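Local coordinates for protein 6-phospho-alpha-glucosidase (Merdibacter massiliensis, PDB 6VC6) that probably hydrolyses 6-phospho-alpha-glucosides as a family 4 glycosidase, and binds NAD and a manganese ion, at residues 199-204 with 382-387; 4-9 with 33-38. All coordinates share one frame; numbering follows the deposited sequence.

Overall arrangement
Contact 2 (4-9 with 33-38) belongs to the NAD-binding part of the chain. Contact 1 (199-204 with 382-387) belongs to the family's C-terminal part. Their centres are about 34 Å apart and their nearest atoms about 16 Å apart. They lie on opposite sides of the chain's centre and follow each other along the sequence. Each reaches a bound group: contact 2 the NAD, contact 1 the manganese and sugar phosphate. Val9 of contact 2 has its side chain about 4 Å from NAD. His200 of contact 1 binds manganese, which also holds the sugar. Tyr201, its neighbour, packs on a helix, with its side chain about 13 Å from NAD.

Contact 1 (199-204 with 382-387); sequences NHYGWF and GLLVQQ. With MN (manganese (II) ion), chain E; G6P (6-O-phosphono-alpha-D-glucopyranose), chain F.
The Tyr201 ring has Leu384 CD2 over one face, 4.0 Å from the ring centroid and 16° off the normal. This is a CH-pi contact, shifted toward the rim. Gln387 meets an edge of the same ring, with CG 3.7 Å from Tyr201 CD2. Tyr267 stacks with the ring. Trp203 offers an edge to Leu384: Trp203 CZ3 lies 4.0 Å from Leu384 CD2, so one methyl serves both aromatic side chains. The other leucine, Leu383, crosses both side chains at about a right angle. Its CD1 lies 3.9 Å from Trp203 CH2, and its CD2 reaches Tyr201 OH. Gln387 has CG anti to its backbone N (chi1 176°), which sets CG at the tyrosine edge; the bend at chi2 then turns the amide, whose NE2 bonds to Glu391.

A water links the strand to the helix. It lies 3.1 Å from Tyr201 OH and donates to Leu383 O at 2.8 Å, with a weak bond to Gln386 OE1. A phenylalanine at Tyr201 would probably keep much of the ring packing but leave this water without its link to the strand.

His200 precedes the strand and takes no part in the helix packing. Its NE2 binds manganese at 2.2 Å, beside Cys170 and the sugar's O2 and O3. G6P O3 lies at the imidazole edge, in plane, and Tyr263 stacks on the ring. The chemistry is thus divided between neighbouring residues: His200 binds the metal that holds the sugar phosphate, while Tyr201 fastens the strand to helix 378-400 by apolar packing and a water bridge.

Contact 2 (4-9 with 33-38); sequences YNVCIV and EKLVLF
Ile8 and Leu37 lie side by side and point the same way, with Ile8 CD1 3.7 Å from Leu37 CD2. Val6 and Leu35 share this face but cross at a slant. Leu35 CD1 comes 4.0 Å from Val6 CG1 and also approaches Ile8 CG1. Leu35 has CG anti to its backbone N (chi1 171°), and its end leans toward strand 4-9.

The opposite face carries Asn5, Cys7 and Val9 against Lys34, Val36 and Phe38. Cys7 SG sits 4.1 Å from Phe38 CB. At the far end, Val9 CG1 meets the edge of the phenylalanine ring. Asn5 OD1 rests 3.3 Å from Lys34 CB, while Asn5 ND2 bonds to the carbonyl of Asp77. The lysine chain then runs extended, away from strand 4-9.

Backbone bonds fix this parallel register. Val6 N donates to Lys34 O, and Val36 N returns a bond to Val6 O. Ile8 N donates to Val36 O at 2.9 Å, and Phe38 N to Ile8 O at 2.8 Å with an angle of 170° at the hydrogen. Leu35 CA adds a CA-H...O contact to Val6 O at 3.2 Å.

Strands 80-83 and 64-68 flank the pair in the sheet. Strand 4-9, helix 16-25 and strand 32-38 form a beta-alpha-beta unit. With NAD bound near Val9, this is characteristic of the Rossmann-type dinucleotide-binding fold of family 4 glycosidases.

Contact 1 (199-204 with 382-387)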
ATOM      1  N   ASN A 199      -4.256   4.975  -6.548  1.00 33.02           N
ATOM      2  CA  ASN A 199      -3.800   4.626  -5.211  1.00 40.37           C
ATOM      3  C   ASN A 199      -3.229   5.855  -4.516  1.00 37.58           C
ATOM      4  O   ASN A 199      -2.416   6.585  -5.091  1.00 34.83           O
ATOM      5  CB  ASN A 199      -2.750   3.520  -5.271  1.00 36.23           C
ATOM      6  CG  ASN A 199      -2.294   3.087  -3.895  1.00 40.36           C
ATOM      7  OD1 ASN A 199      -3.087   2.588  -3.101  1.00 37.96           O
ATOM      8  ND2 ASN A 199      -1.016   3.289  -3.600  1.00 34.89           N
ATOM      9  N   HIS A 200      -3.669   6.083  -3.277  1.00 35.23           N
ATOM     10  CA  HIS A 200      -3.260   7.246  -2.488  1.00 33.36           C
ATOM     11  C   HIS A 200      -3.614   8.548  -3.201  1.00 35.05           C
ATOM     12  O   HIS A 200      -2.870   9.531  -3.151  1.00 37.22           O
ATOM     13  CB  HIS A 200      -1.768   7.192  -2.149  1.00 37.66           C
ATOM     14  CG  HIS A 200      -1.401   6.062  -1.240  1.00 37.15           C
ATOM     15  ND1 HIS A 200      -0.108   5.610  -1.095  1.00 37.37           N
ATOM     16  CD2 HIS A 200      -2.167   5.274  -0.449  1.00 36.76           C
ATOM     17  CE1 HIS A 200      -0.090   4.606  -0.237  1.00 35.97           C
ATOM     18  NE2 HIS A 200      -1.326   4.381   0.170  1.00 38.81           N
ATOM     19  N   TYR A 201      -4.770   8.553  -3.864  1.00 39.16           N
ATOM     20  CA  TYR A 201      -5.246   9.694  -4.638  1.00 34.42           C
ATOM     21  C   TYR A 201      -6.688   9.446  -5.065  1.00 35.75           C
ATOM     22  O   TYR A 201      -6.946   9.134  -6.232  1.00 37.05           O
ATOM     23  CB  TYR A 201      -4.355   9.921  -5.864  1.00 34.96           C
ATOM     24  CG  TYR A 201      -4.176  11.372  -6.268  1.00 40.22           C
ATOM     25  CD1 TYR A 201      -5.053  12.356  -5.827  1.00 37.09           C
ATOM     26  CD2 TYR A 201      -3.130  11.753  -7.101  1.00 38.76           C
ATOM     27  CE1 TYR A 201      -4.888  13.681  -6.202  1.00 34.79           C
ATOM     28  CE2 TYR A 201      -2.958  13.072  -7.480  1.00 36.16           C
ATOM     29  CZ  TYR A 201      -3.838  14.032  -7.028  1.00 35.74           C
ATOM     30  OH  TYR A 201      -3.669  15.346  -7.405  1.00 34.58           O
ATOM     31  N   GLY A 202      -7.633   9.568  -4.135  1.00 37.63           N
ATOM     32  CA  GLY A 202      -9.008   9.223  -4.450  1.00 36.38           C
ATOM     33  C   GLY A 202     -10.002   9.949  -3.573  1.00 41.40           C
ATOM     34  O   GLY A 202      -9.644  10.675  -2.642  1.00 34.42           O
ATOM     35  N   TRP A 203     -11.278   9.731  -3.887  1.00 35.72           N
ATOM     36  CA  TRP A 203     -12.380  10.383  -3.196  1.00 35.15           C
ATOM     37  C   TRP A 203     -13.549   9.418  -3.074  1.00 35.76           C
ATOM     38  O   TRP A 203     -13.783   8.585  -3.954  1.00 37.25           O
ATOM     39  CB  TRP A 203     -12.841  11.649  -3.932  1.00 36.73           C
ATOM     40  CG  TRP A 203     -11.821  12.742  -3.974  1.00 37.87           C
ATOM     41  CD1 TRP A 203     -11.688  13.774  -3.092  1.00 38.05           C
ATOM     42  CD2 TRP A 203     -10.791  12.918  -4.954  1.00 42.75           C
ATOM     43  NE1 TRP A 203     -10.639  14.580  -3.460  1.00 38.94           N
ATOM     44  CE2 TRP A 203     -10.071  14.076  -4.600  1.00 37.13           C
ATOM     45  CE3 TRP A 203     -10.407  12.206  -6.095  1.00 36.53           C
ATOM     46  CZ2 TRP A 203      -8.989  14.540  -5.346  1.00 36.75           C
ATOM     47  CZ3 TRP A 203      -9.332  12.668  -6.834  1.00 41.85           C
ATOM     48  CH2 TRP A 203      -8.636  13.824  -6.456  1.00 30.10           C
ATOM     49  N   PHE A 204     -14.283   9.542  -1.972  1.00 32.31           N
ATOM     50  CA  PHE A 204     -15.527   8.813  -1.768  1.00 35.43           C
ATOM     51  C   PHE A 204     -16.686   9.716  -2.171  1.00 35.71           C
ATOM     52  O   PHE A 204     -16.906  10.762  -1.551  1.00 35.95           O
ATOM     53  CB  PHE A 204     -15.678   8.370  -0.312  1.00 36.78           C
ATOM     54  CG  PHE A 204     -14.712   7.296   0.103  1.00 33.92           C
ATOM     55  CD1 PHE A 204     -15.065   5.960   0.018  1.00 36.59           C
ATOM     56  CD2 PHE A 204     -13.457   7.623   0.590  1.00 32.17           C
ATOM     57  CE1 PHE A 204     -14.182   4.967   0.402  1.00 34.20           C
ATOM     58  CE2 PHE A 204     -12.569   6.635   0.978  1.00 33.37           C
ATOM     59  CZ  PHE A 204     -12.933   5.306   0.883  1.00 37.00           C
ATOM     60  N   GLY A 382      -8.450  16.403 -14.208  1.00 32.45           N
ATOM     61  CA  GLY A 382      -7.173  17.077 -14.370  1.00 33.96           C
ATOM     62  C   GLY A 382      -6.136  16.613 -13.365  1.00 36.24           C
ATOM     63  O   GLY A 382      -4.959  16.461 -13.700  1.00 38.50           O
ATOM     64  N   LEU A 383      -6.561  16.372 -12.123  1.00 32.57           N
ATOM     65  CA  LEU A 383      -5.627  15.924 -11.094  1.00 35.13           C
ATOM     66  C   LEU A 383      -5.120  14.515 -11.384  1.00 33.20           C
ATOM     67  O   LEU A 383      -3.916  14.247 -11.293  1.00 33.07           O
ATOM     68  CB  LEU A 383      -6.295  15.980  -9.719  1.00 34.16           C
ATOM     69  CG  LEU A 383      -6.543  17.362  -9.113  1.00 38.63           C
ATOM     70  CD1 LEU A 383      -7.456  17.257  -7.900  1.00 34.04           C
ATOM     71  CD2 LEU A 383      -5.231  18.032  -8.741  1.00 33.90           C
ATOM     72  N   LEU A 384      -6.025  13.601 -11.738  1.00 28.23           N
ATOM     73  CA  LEU A 384      -5.642  12.199 -11.874  1.00 33.34           C
ATOM     74  C   LEU A 384      -4.866  11.948 -13.162  1.00 33.53           C
ATOM     75  O   LEU A 384      -3.931  11.140 -13.178  1.00 36.49           O
ATOM     76  CB  LEU A 384      -6.884  11.309 -11.809  1.00 34.58           C
ATOM     77  CG  LEU A 384      -7.597  11.277 -10.457  1.00 37.47           C
ATOM     78  CD1 LEU A 384      -8.643  10.176 -10.430  1.00 36.80           C
ATOM     79  CD2 LEU A 384      -6.598  11.101  -9.322  1.00 36.79           C
ATOM     80  N   VAL A 385      -5.240  12.623 -14.252  1.00 29.44           N
ATOM     81  CA  VAL A 385      -4.516  12.441 -15.508  1.00 31.21           C
ATOM     82  C   VAL A 385      -3.090  12.964 -15.382  1.00 31.72           C
ATOM     83  O   VAL A 385      -2.151  12.386 -15.943  1.00 32.28           O
ATOM     84  CB  VAL A 385      -5.278  13.111 -16.666  1.00 34.75           C
ATOM     85  CG1 VAL A 385      -4.418  13.164 -17.920  1.00 30.07           C
ATOM     86  CG2 VAL A 385      -6.570  12.360 -16.948  1.00 35.99           C
ATOM     87  N   GLN A 386      -2.900  14.053 -14.632  1.00 29.21           N
ATOM     88  CA  GLN A 386      -1.549  14.546 -14.382  1.00 35.81           C
ATOM     89  C   GLN A 386      -0.726  13.522 -13.610  1.00 33.73           C
ATOM     90  O   GLN A 386       0.449  13.293 -13.923  1.00 31.01           O
ATOM     91  CB  GLN A 386      -1.601  15.872 -13.622  1.00 32.75           C
ATOM     92  CG  GLN A 386      -0.241  16.355 -13.132  1.00 33.63           C
ATOM     93  CD  GLN A 386      -0.335  17.582 -12.244  1.00 38.37           C
ATOM     94  OE1 GLN A 386      -1.399  17.898 -11.710  1.00 39.23           O
ATOM     95  NE2 GLN A 386       0.782  18.280 -12.082  1.00 35.85           N
ATOM     96  N   GLN A 387      -1.329  12.888 -12.602  1.00 33.68           N
ATOM     97  CA  GLN A 387      -0.588  11.942 -11.776  1.00 29.90           C
ATOM     98  C   GLN A 387      -0.324  10.642 -12.525  1.00 37.95           C
ATOM     99  O   GLN A 387       0.795  10.116 -12.497  1.00 31.32           O
ATOM    100  CB  GLN A 387      -1.347  11.675 -10.476  1.00 34.09           C
ATOM    101  CG  GLN A 387      -0.699  10.627  -9.584  1.00 35.50           C
ATOM    102  CD  GLN A 387       0.643  11.072  -9.031  1.00 37.23           C
ATOM    103  OE1 GLN A 387       0.935  12.266  -8.960  1.00 37.50           O
ATOM    104  NE2 GLN A 387       1.466  10.109  -8.635  1.00 37.08           N
TER
HETATM  105 MN    MN E 501      -1.472   2.288   0.756  1.00 39.61          MN
HETATM  106  C1  G6P F 502      -0.901   4.302   4.749  1.00 41.07           C
HETATM  107  C2  G6P F 502      -0.828   3.635   3.369  1.00 40.99           C
HETATM  108  C3  G6P F 502       0.406   2.778   3.148  1.00 37.01           C
HETATM  109  C4  G6P F 502       1.606   3.488   3.731  1.00 44.51           C
HETATM  110  C5  G6P F 502       1.432   3.505   5.237  1.00 39.51           C
HETATM  111  C6  G6P F 502       2.559   4.311   5.869  1.00 40.70           C
HETATM  112  O1  G6P F 502      -2.127   3.930   5.393  1.00 46.74           O
HETATM  113  O2  G6P F 502      -1.997   2.829   3.171  1.00 42.25           O
HETATM  114  O3  G6P F 502       0.610   2.536   1.753  1.00 41.11           O
HETATM  115  O4  G6P F 502       2.796   2.774   3.384  1.00 36.86           O
HETATM  116  O5  G6P F 502       0.201   4.104   5.658  1.00 43.75           O
HETATM  117  O6  G6P F 502       2.750   3.863   7.206  1.00 48.85           O
HETATM  118  P   G6P F 502       4.057   4.298   8.034  1.00 39.36           P
HETATM  119  O1P G6P F 502       5.090   3.289   7.589  1.00 38.52           O
HETATM  120  O2P G6P F 502       4.335   5.715   7.589  1.00 37.92           O
HETATM  121  O3P G6P F 502       3.627   4.186   9.476  1.00 38.09           O
HETATM  122  O   HOH W   1      -1.856  15.620  -9.916  1.00 30.67           O

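Contact 2 (4-9 with 33-38)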
ATOM      1  N   TYR A   4      -4.671 -24.398   2.840  1.00 50.14           N
ATOM      2  CA  TYR A   4      -3.921 -23.604   1.879  1.00 54.17           C
ATOM      3  C   TYR A   4      -2.469 -23.433   2.306  1.00 48.34           C
ATOM      4  O   TYR A   4      -2.151 -23.386   3.498  1.00 48.68           O
ATOM      5  CB  TYR A   4      -4.569 -22.227   1.692  1.00 46.88           C
ATOM      6  CG  TYR A   4      -5.979 -22.297   1.155  1.00 49.18           C
ATOM      7  CD1 TYR A   4      -6.220 -22.321  -0.211  1.00 50.26           C
ATOM      8  CD2 TYR A   4      -7.069 -22.352   2.015  1.00 48.50           C
ATOM      9  CE1 TYR A   4      -7.507 -22.390  -0.708  1.00 55.13           C
ATOM     10  CE2 TYR A   4      -8.360 -22.421   1.527  1.00 53.46           C
ATOM     11  CZ  TYR A   4      -8.573 -22.440   0.165  1.00 51.67           C
ATOM     12  OH  TYR A   4      -9.855 -22.508  -0.328  1.00 50.64           O
ATOM     13  N   ASN A   5      -1.593 -23.336   1.308  1.00 43.90           N
ATOM     14  CA  ASN A   5      -0.181 -23.039   1.509  1.00 46.33           C
ATOM     15  C   ASN A   5       0.064 -21.567   1.203  1.00 45.10           C
ATOM     16  O   ASN A   5      -0.316 -21.080   0.133  1.00 42.03           O
ATOM     17  CB  ASN A   5       0.697 -23.918   0.616  1.00 49.18           C
ATOM     18  CG  ASN A   5       0.582 -25.392   0.953  1.00 53.62           C
ATOM     19  OD1 ASN A   5       0.177 -25.760   2.055  1.00 49.23           O
ATOM     20  ND2 ASN A   5       0.939 -26.245  -0.000  1.00 51.03           N
ATOM     21  N   VAL A   6       0.695 -20.864   2.141  1.00 48.29           N
ATOM     22  CA  VAL A   6       0.891 -19.423   2.050  1.00 47.27           C
ATOM     23  C   VAL A   6       2.371 -19.113   2.218  1.00 48.33           C
ATOM     24  O   VAL A   6       3.059 -19.743   3.028  1.00 46.36           O
ATOM     25  CB  VAL A   6       0.053 -18.673   3.108  1.00 45.78           C
ATOM     26  CG1 VAL A   6       0.274 -17.169   3.014  1.00 42.48           C
ATOM     27  CG2 VAL A   6      -1.422 -19.008   2.956  1.00 48.85           C
ATOM     28  N   CYS A   7       2.863 -18.146   1.445  1.00 43.82           N
ATOM     29  CA  CYS A   7       4.221 -17.642   1.590  1.00 45.27           C
ATOM     30  C   CYS A   7       4.181 -16.127   1.702  1.00 42.76           C
ATOM     31  O   CYS A   7       3.530 -15.459   0.892  1.00 41.75           O
ATOM     32  CB  CYS A   7       5.109 -18.059   0.413  1.00 43.56           C
ATOM     33  SG  CYS A   7       6.682 -17.166   0.333  1.00 44.70           S
ATOM     34  N   ILE A   8       4.868 -15.591   2.705  1.00 42.89           N
ATOM     35  CA  ILE A   8       4.988 -14.151   2.899  1.00 39.80           C
ATOM     36  C   ILE A   8       6.337 -13.711   2.348  1.00 40.21           C
ATOM     37  O   ILE A   8       7.387 -14.147   2.836  1.00 40.41           O
ATOM     38  CB  ILE A   8       4.844 -13.763   4.378  1.00 40.80           C
ATOM     39  CG1 ILE A   8       3.412 -14.001   4.860  1.00 37.65           C
ATOM     40  CG2 ILE A   8       5.242 -12.308   4.587  1.00 37.51           C
ATOM     41  CD1 ILE A   8       3.216 -13.731   6.337  1.00 38.41           C
ATOM     42  N   VAL A   9       6.313 -12.857   1.330  1.00 40.75           N
ATOM     43  CA  VAL A   9       7.531 -12.270   0.783  1.00 34.41           C
ATOM     44  C   VAL A   9       7.834 -11.003   1.569  1.00 40.20           C
ATOM     45  O   VAL A   9       7.035 -10.059   1.577  1.00 40.16           O
ATOM     46  CB  VAL A   9       7.389 -11.974  -0.716  1.00 38.32           C
ATOM     47  CG1 VAL A   9       8.586 -11.177  -1.205  1.00 37.62           C
ATOM     48  CG2 VAL A   9       7.253 -13.271  -1.499  1.00 42.75           C
ATOM     49  N   GLU A  33      -2.342 -25.015   5.824  1.00 53.90           N
ATOM     50  CA  GLU A  33      -1.547 -26.204   6.096  1.00 51.86           C
ATOM     51  C   GLU A  33      -0.058 -25.910   6.194  1.00 56.47           C
ATOM     52  O   GLU A  33       0.642 -26.566   6.972  1.00 58.48           O
ATOM     53  CB  GLU A  33      -1.784 -27.258   5.008  1.00 56.45           C
ATOM     54  CG  GLU A  33      -1.022 -28.557   5.212  1.00 60.27           C
ATOM     55  CD  GLU A  33      -1.939 -29.741   5.444  1.00 75.39           C
ATOM     56  OE1 GLU A  33      -3.172 -29.547   5.450  1.00 81.54           O
ATOM     57  OE2 GLU A  33      -1.425 -30.865   5.619  1.00 84.44           O
ATOM     58  N   LYS A  34       0.439 -24.903   5.480  1.00 52.79           N
ATOM     59  CA  LYS A  34       1.861 -24.597   5.460  1.00 49.80           C
ATOM     60  C   LYS A  34       2.051 -23.099   5.271  1.00 53.24           C
ATOM     61  O   LYS A  34       1.343 -22.473   4.478  1.00 51.49           O
ATOM     62  CB  LYS A  34       2.569 -25.371   4.342  1.00 50.89           C
ATOM     63  CG  LYS A  34       4.072 -25.170   4.278  1.00 52.70           C
ATOM     64  CD  LYS A  34       4.641 -25.789   3.013  1.00 48.35           C
ATOM     65  CE  LYS A  34       6.146 -25.599   2.927  1.00 49.17           C
ATOM     66  NZ  LYS A  34       6.680 -26.013   1.599  1.00 54.44           N
ATOM     67  N   LEU A  35       3.007 -22.533   6.006  1.00 48.22           N
ATOM     68  CA  LEU A  35       3.361 -21.124   5.892  1.00 47.58           C
ATOM     69  C   LEU A  35       4.874 -20.998   5.807  1.00 49.29           C
ATOM     70  O   LEU A  35       5.597 -21.635   6.580  1.00 48.96           O
ATOM     71  CB  LEU A  35       2.829 -20.312   7.078  1.00 47.56           C
ATOM     72  CG  LEU A  35       3.329 -18.867   7.157  1.00 47.29           C
ATOM     73  CD1 LEU A  35       2.626 -17.993   6.128  1.00 46.57           C
ATOM     74  CD2 LEU A  35       3.148 -18.304   8.557  1.00 47.23           C
ATOM     75  N   VAL A  36       5.349 -20.183   4.868  1.00 43.80           N
ATOM     76  CA  VAL A  36       6.775 -19.964   4.656  1.00 44.48           C
ATOM     77  C   VAL A  36       7.040 -18.466   4.626  1.00 46.38           C
ATOM     78  O   VAL A  36       6.409 -17.735   3.855  1.00 44.13           O
ATOM     79  CB  VAL A  36       7.273 -20.619   3.352  1.00 44.06           C
ATOM     80  CG1 VAL A  36       8.766 -20.385   3.183  1.00 45.60           C
ATOM     81  CG2 VAL A  36       6.961 -22.105   3.346  1.00 44.34           C
ATOM     82  N   LEU A  37       7.971 -18.012   5.459  1.00 47.15           N
ATOM     83  CA  LEU A  37       8.434 -16.631   5.426  1.00 44.54           C
ATOM     84  C   LEU A  37       9.680 -16.554   4.552  1.00 45.36           C
ATOM     85  O   LEU A  37      10.674 -17.237   4.819  1.00 44.26           O
ATOM     86  CB  LEU A  37       8.739 -16.119   6.833  1.00 45.67           C
ATOM     87  CG  LEU A  37       7.624 -16.145   7.879  1.00 42.64           C
ATOM     88  CD1 LEU A  37       8.104 -15.502   9.172  1.00 47.60           C
ATOM     89  CD2 LEU A  37       6.378 -15.445   7.363  1.00 43.73           C
ATOM     90  N   PHE A  38       9.628 -15.732   3.508  1.00 43.53           N
ATOM     91  CA  PHE A  38      10.773 -15.513   2.639  1.00 42.57           C
ATOM     92  C   PHE A  38      11.276 -14.084   2.787  1.00 42.70           C
ATOM     93  O   PHE A  38      10.487 -13.152   2.974  1.00 42.22           O
ATOM     94  CB  PHE A  38      10.434 -15.789   1.173  1.00 42.97           C
ATOM     95  CG  PHE A  38      11.582 -15.541   0.233  1.00 42.68           C
ATOM     96  CD1 PHE A  38      12.575 -16.491   0.065  1.00 44.46           C
ATOM     97  CD2 PHE A  38      11.676 -14.349  -0.470  1.00 44.68           C
ATOM     98  CE1 PHE A  38      13.636 -16.263  -0.792  1.00 44.46           C
ATOM     99  CE2 PHE A  38      12.735 -14.116  -1.328  1.00 47.18           C
ATOM    100  CZ  PHE A  38      13.716 -15.074  -1.489  1.00 48.25           C
TER